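Local coordinates for coat protein (Sulfolobus turreted icosahedral virus, PDB 2BBD) that forms, as major capsid protein, the icosahedral shell of an archaeal virus, with a fold that points to common ancestry with eukaryotic and bacterial viruses, at residues Ser76-Gly81 / Leu215-Asn220; Val185-Thr190 / Tyr306-Ser311. One frame throughout, in Å; residues are numbered along the deposited sequence.

Contact 1. Residues Ser76-Gly81 / Leu215-Asn220; sequences SVSGTG and LVYVIN
Tyr-217 reaches from strand 210-219 to the first turn of helix 79-89, where its ring and hydroxyl meet Ser-78, Thr-80 and Gly-81. From CB, which points toward the helix, the chain starts with CG placed between the backbone N and the carbonyl carbon (chi1 58°). Touching begins at the epsilon carbons. Tyr-217 CE1 packs 3.9 Å from Gly-81 CA, while on the other flank Tyr-217 CE2 lies 3.9 Å from Thr-80 CG2, the threonine methyl coming in obliquely. That methyl also borders CZ. At the tip, Tyr-217 OH stands 3.3 Å from Ser-78 OG. Two residues earlier in the strand, Leu-215 turns its CD2 methyl to the Gly-81 carbonyl, 3.3 Å from Gly-81 O.

Ser-78 is the N-cap of the helix: its OG accepts a nearly straight bond from Gly-81 N (2.9 Å, 165°). Both hydroxyls probably hydrogen-bond, at unusually short range, with the carboxylate of Glu-187, Tyr-217 OH with OE1 and Ser-78 OG with OE2. The helix start of one jelly roll is thus packed against a sheet strand of the other. With two hydroxyls paired with one acid beside a helix N-terminus, the polar atoms are satisfied in a largely buried place, and the helix end would probably stabilise negative charge on the carboxylate.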
ATOM      1  N   SER A  76      -4.057   3.372  -5.066  1.00 22.13           N
ATOM      2  CA  SER A  76      -3.158   4.111  -5.934  1.00 23.55           C
ATOM      3  C   SER A  76      -1.851   4.097  -5.136  1.00 23.03           C
ATOM      4  O   SER A  76      -1.608   4.959  -4.292  1.00 24.79           O
ATOM      5  CB  SER A  76      -3.646   5.541  -6.147  1.00 24.36           C
ATOM      6  OG  SER A  76      -2.816   6.196  -7.088  1.00 27.25           O
ATOM      7  N   VAL A  77      -1.030   3.090  -5.393  1.00 22.92           N
ATOM      8  CA  VAL A  77       0.227   2.914  -4.678  1.00 21.96           C
ATOM      9  C   VAL A  77       1.314   2.366  -5.595  1.00 22.11           C
ATOM     10  O   VAL A  77       1.032   1.713  -6.603  1.00 22.71           O
ATOM     11  CB  VAL A  77       0.056   1.904  -3.522  1.00 21.18           C
ATOM     12  CG1 VAL A  77      -0.999   2.384  -2.531  1.00 20.52           C
ATOM     13  CG2 VAL A  77      -0.355   0.551  -4.093  1.00 20.81           C
ATOM     14  N   SER A  78       2.562   2.617  -5.220  1.00 22.54           N
ATOM     15  CA  SER A  78       3.704   2.132  -5.977  1.00 19.97           C
ATOM     16  C   SER A  78       3.894   0.658  -5.623  1.00 20.26           C
ATOM     17  O   SER A  78       3.368   0.189  -4.620  1.00 20.01           O
ATOM     18  CB  SER A  78       4.956   2.923  -5.591  1.00 20.10           C
ATOM     19  OG  SER A  78       5.236   2.794  -4.206  1.00 25.46           O
ATOM     20  N   GLY A  79       4.628  -0.079  -6.447  1.00 21.75           N
ATOM     21  CA  GLY A  79       4.870  -1.475  -6.128  1.00 20.83           C
ATOM     22  C   GLY A  79       5.726  -1.535  -4.860  1.00 21.93           C
ATOM     23  O   GLY A  79       5.587  -2.449  -4.038  1.00 19.96           O
ATOM     24  N   THR A  80       6.598  -0.543  -4.708  1.00 20.78           N
ATOM     25  CA  THR A  80       7.485  -0.433  -3.547  1.00 21.29           C
ATOM     26  C   THR A  80       6.722  -0.257  -2.230  1.00 21.39           C
ATOM     27  O   THR A  80       6.905  -1.031  -1.292  1.00 21.60           O
ATOM     28  CB  THR A  80       8.457   0.759  -3.702  1.00 20.47           C
ATOM     29  OG1 THR A  80       9.407   0.475  -4.731  1.00 19.61           O
ATOM     30  CG2 THR A  80       9.191   1.016  -2.393  1.00 17.55           C
ATOM     31  N   GLY A  81       5.868   0.761  -2.174  1.00 23.52           N
ATOM     32  CA  GLY A  81       5.102   1.026  -0.967  1.00 21.22           C
ATOM     33  C   GLY A  81       4.189  -0.101  -0.523  1.00 22.88           C
ATOM     34  O   GLY A  81       4.157  -0.457   0.665  1.00 22.06           O
ATOM     35  N   LEU A 215       2.192   4.362   6.339  1.00 24.10           N
ATOM     36  CA  LEU A 215       3.510   3.801   6.097  1.00 21.14           C
ATOM     37  C   LEU A 215       4.355   4.929   5.542  1.00 22.64           C
ATOM     38  O   LEU A 215       3.989   5.564   4.556  1.00 23.48           O
ATOM     39  CB  LEU A 215       3.467   2.663   5.075  1.00 21.66           C
ATOM     40  CG  LEU A 215       4.852   2.330   4.482  1.00 21.05           C
ATOM     41  CD1 LEU A 215       5.816   1.898   5.596  1.00 21.02           C
ATOM     42  CD2 LEU A 215       4.718   1.233   3.422  1.00 22.99           C
ATOM     43  N   VAL A 216       5.480   5.190   6.189  1.00 23.39           N
ATOM     44  CA  VAL A 216       6.364   6.241   5.736  1.00 22.46           C
ATOM     45  C   VAL A 216       7.749   5.690   5.485  1.00 22.60           C
ATOM     46  O   VAL A 216       8.295   4.972   6.321  1.00 22.26           O
ATOM     47  CB  VAL A 216       6.507   7.369   6.783  1.00 23.53           C
ATOM     48  CG1 VAL A 216       7.444   8.458   6.240  1.00 20.28           C
ATOM     49  CG2 VAL A 216       5.135   7.937   7.141  1.00 23.11           C
ATOM     50  N   TYR A 217       8.306   6.009   4.324  1.00 22.12           N
ATOM     51  CA  TYR A 217       9.663   5.596   4.020  1.00 22.97           C
ATOM     52  C   TYR A 217      10.351   6.750   3.323  1.00 22.61           C
ATOM     53  O   TYR A 217       9.711   7.554   2.650  1.00 23.35           O
ATOM     54  CB  TYR A 217       9.727   4.312   3.185  1.00 23.80           C
ATOM     55  CG  TYR A 217       9.016   4.347   1.857  1.00 22.62           C
ATOM     56  CD1 TYR A 217       7.641   4.149   1.779  1.00 22.44           C
ATOM     57  CD2 TYR A 217       9.729   4.514   0.673  1.00 22.78           C
ATOM     58  CE1 TYR A 217       6.988   4.106   0.548  1.00 24.24           C
ATOM     59  CE2 TYR A 217       9.084   4.476  -0.572  1.00 25.12           C
ATOM     60  CZ  TYR A 217       7.712   4.267  -0.625  1.00 25.02           C
ATOM     61  OH  TYR A 217       7.064   4.207  -1.844  1.00 25.97           O
ATOM     62  N   VAL A 218      11.660   6.834   3.516  1.00 23.27           N
ATOM     63  CA  VAL A 218      12.448   7.923   2.971  1.00 24.31           C
ATOM     64  C   VAL A 218      13.574   7.455   2.051  1.00 23.38           C
ATOM     65  O   VAL A 218      14.250   6.471   2.328  1.00 22.70           O
ATOM     66  CB  VAL A 218      13.020   8.757   4.142  1.00 25.15           C
ATOM     67  CG1 VAL A 218      13.741   9.957   3.624  1.00 27.41           C
ATOM     68  CG2 VAL A 218      11.880   9.179   5.064  1.00 24.76           C
ATOM     69  N   ILE A 219      13.773   8.175   0.956  1.00 24.10           N
ATOM     70  CA  ILE A 219      14.805   7.817  -0.003  1.00 24.39           C
ATOM     71  C   ILE A 219      15.960   8.812  -0.022  1.00 25.27           C
ATOM     72  O   ILE A 219      15.764  10.021  -0.192  1.00 25.62           O
ATOM     73  CB  ILE A 219      14.233   7.737  -1.443  1.00 24.62           C
ATOM     74  CG1 ILE A 219      13.094   6.717  -1.516  1.00 23.99           C
ATOM     75  CG2 ILE A 219      15.346   7.371  -2.419  1.00 23.56           C
ATOM     76  CD1 ILE A 219      13.481   5.295  -1.154  1.00 26.02           C
ATOM     77  N   ASN A 220      17.165   8.282   0.142  1.00 25.66           N
ATOM     78  CA  ASN A 220      18.397   9.070   0.126  1.00 26.36           C
ATOM     79  C   ASN A 220      18.962   8.902  -1.294  1.00 26.70           C
ATOM     80  O   ASN A 220      19.015   7.784  -1.811  1.00 23.61           O
ATOM     81  CB  ASN A 220      19.357   8.507   1.188  1.00 23.35           C
ATOM     82  CG  ASN A 220      20.708   9.198   1.206  1.00 26.30           C
ATOM     83  OD1 ASN A 220      21.502   9.070   0.273  1.00 25.78           O
ATOM     84  ND2 ASN A 220      20.983   9.923   2.288  1.00 26.85           N
TER

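Contact 2. Residues Val185-Thr190 / Tyr306-Ser311; sequences VIEIPT and YSLYVS
The ring of Tyr-309 has the carbonyl oxygen of Ile-186 at its edge, near the ring plane, with Ile-186 O 3.8 Å from Tyr-309 CD2. One face carries Ser-307 OG, displaced toward the rim and hydrogen-bonded to Gln-214 OE1, and Ile-188 CD1 approaches obliquely to 3.9 Å from Tyr-309 CE2. Tyr-211 adds an edge-to-face ring contact. On the other side of the sheet, the Tyr-306 ring takes Pro-189 CB obliquely, 3.5 Å from Tyr-306 CE1, and meets the Tyr-217 ring with the planes about 20° apart.

In this double-jelly-roll capsid fold, strands 182-193 and 303-313 run antiparallel as neighbours in the second roll's part of the mixed sheet, where 182-193 borders strand 72-78 of the first. Ile-186 with Tyr-309 and Ile-188 with Ser-307 are hydrogen-bonded pairs. Ile-188 N gives a short, straight bond to Ser-307 O (2.7 Å, 169°), whereas the bond from Ser-307 N to Ile-188 O (3.0 Å) brings its donor in above the carbonyl plane. Tyr-309 N binds Ile-186 O at 2.9 Å; the return bond from Ile-186 N is weak.

Between the two hydrogen-bonded pairs, Glu-187 faces Leu-308 in a non-hydrogen-bonded pair. Glu-187 CG stands anti to the backbone N (chi1 -165°) and lies over the Ser-307 carbonyl. Farther along the same face, Val-185 CG1 packs 3.6 Å from Leu-308 CD2.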
ATOM      1  N   VAL A 185      -6.733   3.449  -0.162  1.00 25.67           N
ATOM      2  CA  VAL A 185      -5.298   3.320   0.071  1.00 23.92           C
ATOM      3  C   VAL A 185      -4.516   4.080  -0.990  1.00 23.80           C
ATOM      4  O   VAL A 185      -4.352   3.612  -2.114  1.00 21.38           O
ATOM      5  CB  VAL A 185      -4.920   1.831   0.062  1.00 22.63           C
ATOM      6  CG1 VAL A 185      -3.449   1.648   0.381  1.00 20.30           C
ATOM      7  CG2 VAL A 185      -5.800   1.085   1.070  1.00 19.87           C
ATOM      8  N   ILE A 186      -4.024   5.254  -0.615  1.00 23.76           N
ATOM      9  CA  ILE A 186      -3.312   6.113  -1.546  1.00 23.50           C
ATOM     10  C   ILE A 186      -1.902   6.473  -1.089  1.00 25.53           C
ATOM     11  O   ILE A 186      -1.673   6.763   0.088  1.00 24.29           O
ATOM     12  CB  ILE A 186      -4.081   7.438  -1.754  1.00 24.29           C
ATOM     13  CG1 ILE A 186      -5.564   7.161  -2.031  1.00 24.64           C
ATOM     14  CG2 ILE A 186      -3.447   8.223  -2.885  1.00 23.63           C
ATOM     15  CD1 ILE A 186      -5.841   6.418  -3.339  1.00 24.35           C
ATOM     16  N   GLU A 187      -0.959   6.465  -2.028  1.00 24.15           N
ATOM     17  CA  GLU A 187       0.411   6.824  -1.700  1.00 23.09           C
ATOM     18  C   GLU A 187       0.663   8.246  -2.185  1.00 22.97           C
ATOM     19  O   GLU A 187       0.425   8.567  -3.351  1.00 25.15           O
ATOM     20  CB  GLU A 187       1.411   5.862  -2.354  1.00 19.96           C
ATOM     21  CG  GLU A 187       2.799   5.975  -1.751  1.00 23.89           C
ATOM     22  CD  GLU A 187       3.793   4.994  -2.340  1.00 25.48           C
ATOM     23  OE1 GLU A 187       4.654   4.504  -1.587  1.00 30.50           O
ATOM     24  OE2 GLU A 187       3.728   4.720  -3.551  1.00 25.66           O
ATOM     25  N   ILE A 188       1.142   9.097  -1.284  1.00 24.40           N
ATOM     26  CA  ILE A 188       1.417  10.491  -1.603  1.00 25.22           C
ATOM     27  C   ILE A 188       2.861  10.849  -1.294  1.00 25.90           C
ATOM     28  O   ILE A 188       3.327  10.707  -0.160  1.00 24.80           O
ATOM     29  CB  ILE A 188       0.497  11.431  -0.802  1.00 26.86           C
ATOM     30  CG1 ILE A 188      -0.962  11.029  -1.023  1.00 27.16           C
ATOM     31  CG2 ILE A 188       0.731  12.879  -1.238  1.00 25.29           C
ATOM     32  CD1 ILE A 188      -1.932  11.826  -0.192  1.00 29.18           C
ATOM     33  N   PRO A 189       3.596  11.317  -2.309  1.00 27.15           N
ATOM     34  CA  PRO A 189       4.999  11.687  -2.126  1.00 25.85           C
ATOM     35  C   PRO A 189       5.184  13.145  -1.724  1.00 26.52           C
ATOM     36  O   PRO A 189       4.270  13.955  -1.849  1.00 26.40           O
ATOM     37  CB  PRO A 189       5.590  11.411  -3.494  1.00 26.03           C
ATOM     38  CG  PRO A 189       4.480  11.900  -4.409  1.00 24.57           C
ATOM     39  CD  PRO A 189       3.222  11.355  -3.740  1.00 24.28           C
ATOM     40  N   THR A 190       6.375  13.452  -1.222  1.00 26.90           N
ATOM     41  CA  THR A 190       6.760  14.811  -0.852  1.00 26.42           C
ATOM     42  C   THR A 190       8.247  14.872  -1.172  1.00 27.37           C
ATOM     43  O   THR A 190       9.073  14.234  -0.510  1.00 28.51           O
ATOM     44  CB  THR A 190       6.570  15.129   0.643  1.00 25.58           C
ATOM     45  OG1 THR A 190       5.179  15.064   0.992  1.00 27.13           O
ATOM     46  CG2 THR A 190       7.088  16.534   0.933  1.00 22.31           C
ATOM     47  N   TYR A 306       7.919   9.363   1.164  1.00 21.69           N
ATOM     48  CA  TYR A 306       6.757   8.677   0.626  1.00 23.28           C
ATOM     49  C   TYR A 306       5.832   8.214   1.724  1.00 23.95           C
ATOM     50  O   TYR A 306       6.248   7.533   2.657  1.00 24.85           O
ATOM     51  CB  TYR A 306       7.212   7.498  -0.219  1.00 21.60           C
ATOM     52  CG  TYR A 306       7.998   7.969  -1.406  1.00 22.29           C
ATOM     53  CD1 TYR A 306       7.352   8.451  -2.544  1.00 23.11           C
ATOM     54  CD2 TYR A 306       9.388   8.009  -1.364  1.00 20.95           C
ATOM     55  CE1 TYR A 306       8.073   8.961  -3.604  1.00 24.05           C
ATOM     56  CE2 TYR A 306      10.117   8.520  -2.410  1.00 21.53           C
ATOM     57  CZ  TYR A 306       9.460   8.996  -3.532  1.00 23.82           C
ATOM     58  OH  TYR A 306      10.195   9.523  -4.568  1.00 22.78           O
ATOM     59  N   SER A 307       4.568   8.603   1.602  1.00 23.28           N
ATOM     60  CA  SER A 307       3.565   8.243   2.583  1.00 22.66           C
ATOM     61  C   SER A 307       2.428   7.428   1.957  1.00 23.77           C
ATOM     62  O   SER A 307       1.689   7.917   1.094  1.00 23.41           O
ATOM     63  CB  SER A 307       2.999   9.509   3.221  1.00 21.39           C
ATOM     64  OG  SER A 307       1.966   9.201   4.127  1.00 24.08           O
ATOM     65  N   LEU A 308       2.303   6.180   2.392  1.00 22.92           N
ATOM     66  CA  LEU A 308       1.246   5.303   1.900  1.00 22.91           C
ATOM     67  C   LEU A 308       0.178   5.231   2.985  1.00 23.85           C
ATOM     68  O   LEU A 308       0.390   4.650   4.062  1.00 25.02           O
ATOM     69  CB  LEU A 308       1.805   3.910   1.593  1.00 20.99           C
ATOM     70  CG  LEU A 308       0.872   2.928   0.867  1.00 22.40           C
ATOM     71  CD1 LEU A 308       1.691   1.778   0.299  1.00 24.42           C
ATOM     72  CD2 LEU A 308      -0.184   2.406   1.813  1.00 19.09           C
ATOM     73  N   TYR A 309      -0.968   5.832   2.693  1.00 23.95           N
ATOM     74  CA  TYR A 309      -2.088   5.871   3.629  1.00 23.98           C
ATOM     75  C   TYR A 309      -3.083   4.728   3.529  1.00 24.87           C
ATOM     76  O   TYR A 309      -3.756   4.552   2.508  1.00 26.83           O
ATOM     77  CB  TYR A 309      -2.849   7.176   3.453  1.00 22.34           C
ATOM     78  CG  TYR A 309      -2.059   8.387   3.853  1.00 24.31           C
ATOM     79  CD1 TYR A 309      -1.809   8.662   5.193  1.00 20.86           C
ATOM     80  CD2 TYR A 309      -1.588   9.274   2.894  1.00 22.99           C
ATOM     81  CE1 TYR A 309      -1.116   9.800   5.564  1.00 26.08           C
ATOM     82  CE2 TYR A 309      -0.895  10.411   3.252  1.00 24.77           C
ATOM     83  CZ  TYR A 309      -0.664  10.671   4.586  1.00 25.19           C
ATOM     84  OH  TYR A 309       0.005  11.811   4.943  1.00 28.06           O
ATOM     85  N   VAL A 310      -3.179   3.943   4.588  1.00 24.17           N
ATOM     86  CA  VAL A 310      -4.147   2.872   4.590  1.00 25.50           C
ATOM     87  C   VAL A 310      -5.382   3.465   5.261  1.00 25.93           C
ATOM     88  O   VAL A 310      -5.490   3.474   6.485  1.00 26.44           O
ATOM     89  CB  VAL A 310      -3.649   1.650   5.373  1.00 24.08           C
ATOM     90  CG1 VAL A 310      -4.723   0.591   5.392  1.00 23.55           C
ATOM     91  CG2 VAL A 310      -2.378   1.094   4.719  1.00 23.16           C
ATOM     92  N   SER A 311      -6.291   3.985   4.439  1.00 26.80           N
ATOM     93  CA  SER A 311      -7.522   4.607   4.915  1.00 26.66           C
ATOM     94  C   SER A 311      -8.767   3.978   4.274  1.00 28.72           C
ATOM     95  O   SER A 311      -8.667   3.157   3.362  1.00 28.88           O
ATOM     96  CB  SER A 311      -7.506   6.105   4.587  1.00 25.27           C
ATOM     97  OG  SER A 311      -6.389   6.764   5.165  1.00 30.29           O
TER

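How the contacts relate
Contacts 1 and 2 have centres about 8 Å apart and reach the same mixed sheet, in which strand 72-78 runs parallel beside 182-193, followed by 303-313 and 210-219. Along the chain their segments alternate: 76-81, 185-190, 215-220, then 306-311. Strand 72-78 and helix 79-89 belong to the first jelly roll, the other three strands to the second; contact 1 therefore spans the two rolls, whereas contact 2 lies within the second, with 182-193 bordering strand 72-78 of the first. Glu-187 bridges the contacts, and Leu-308 CD1 packs 3.2 Å from Gly-81 C. The strand pair of contact 2 thus adjoins the inter-roll packing of contact 1 within a single capsid subunit.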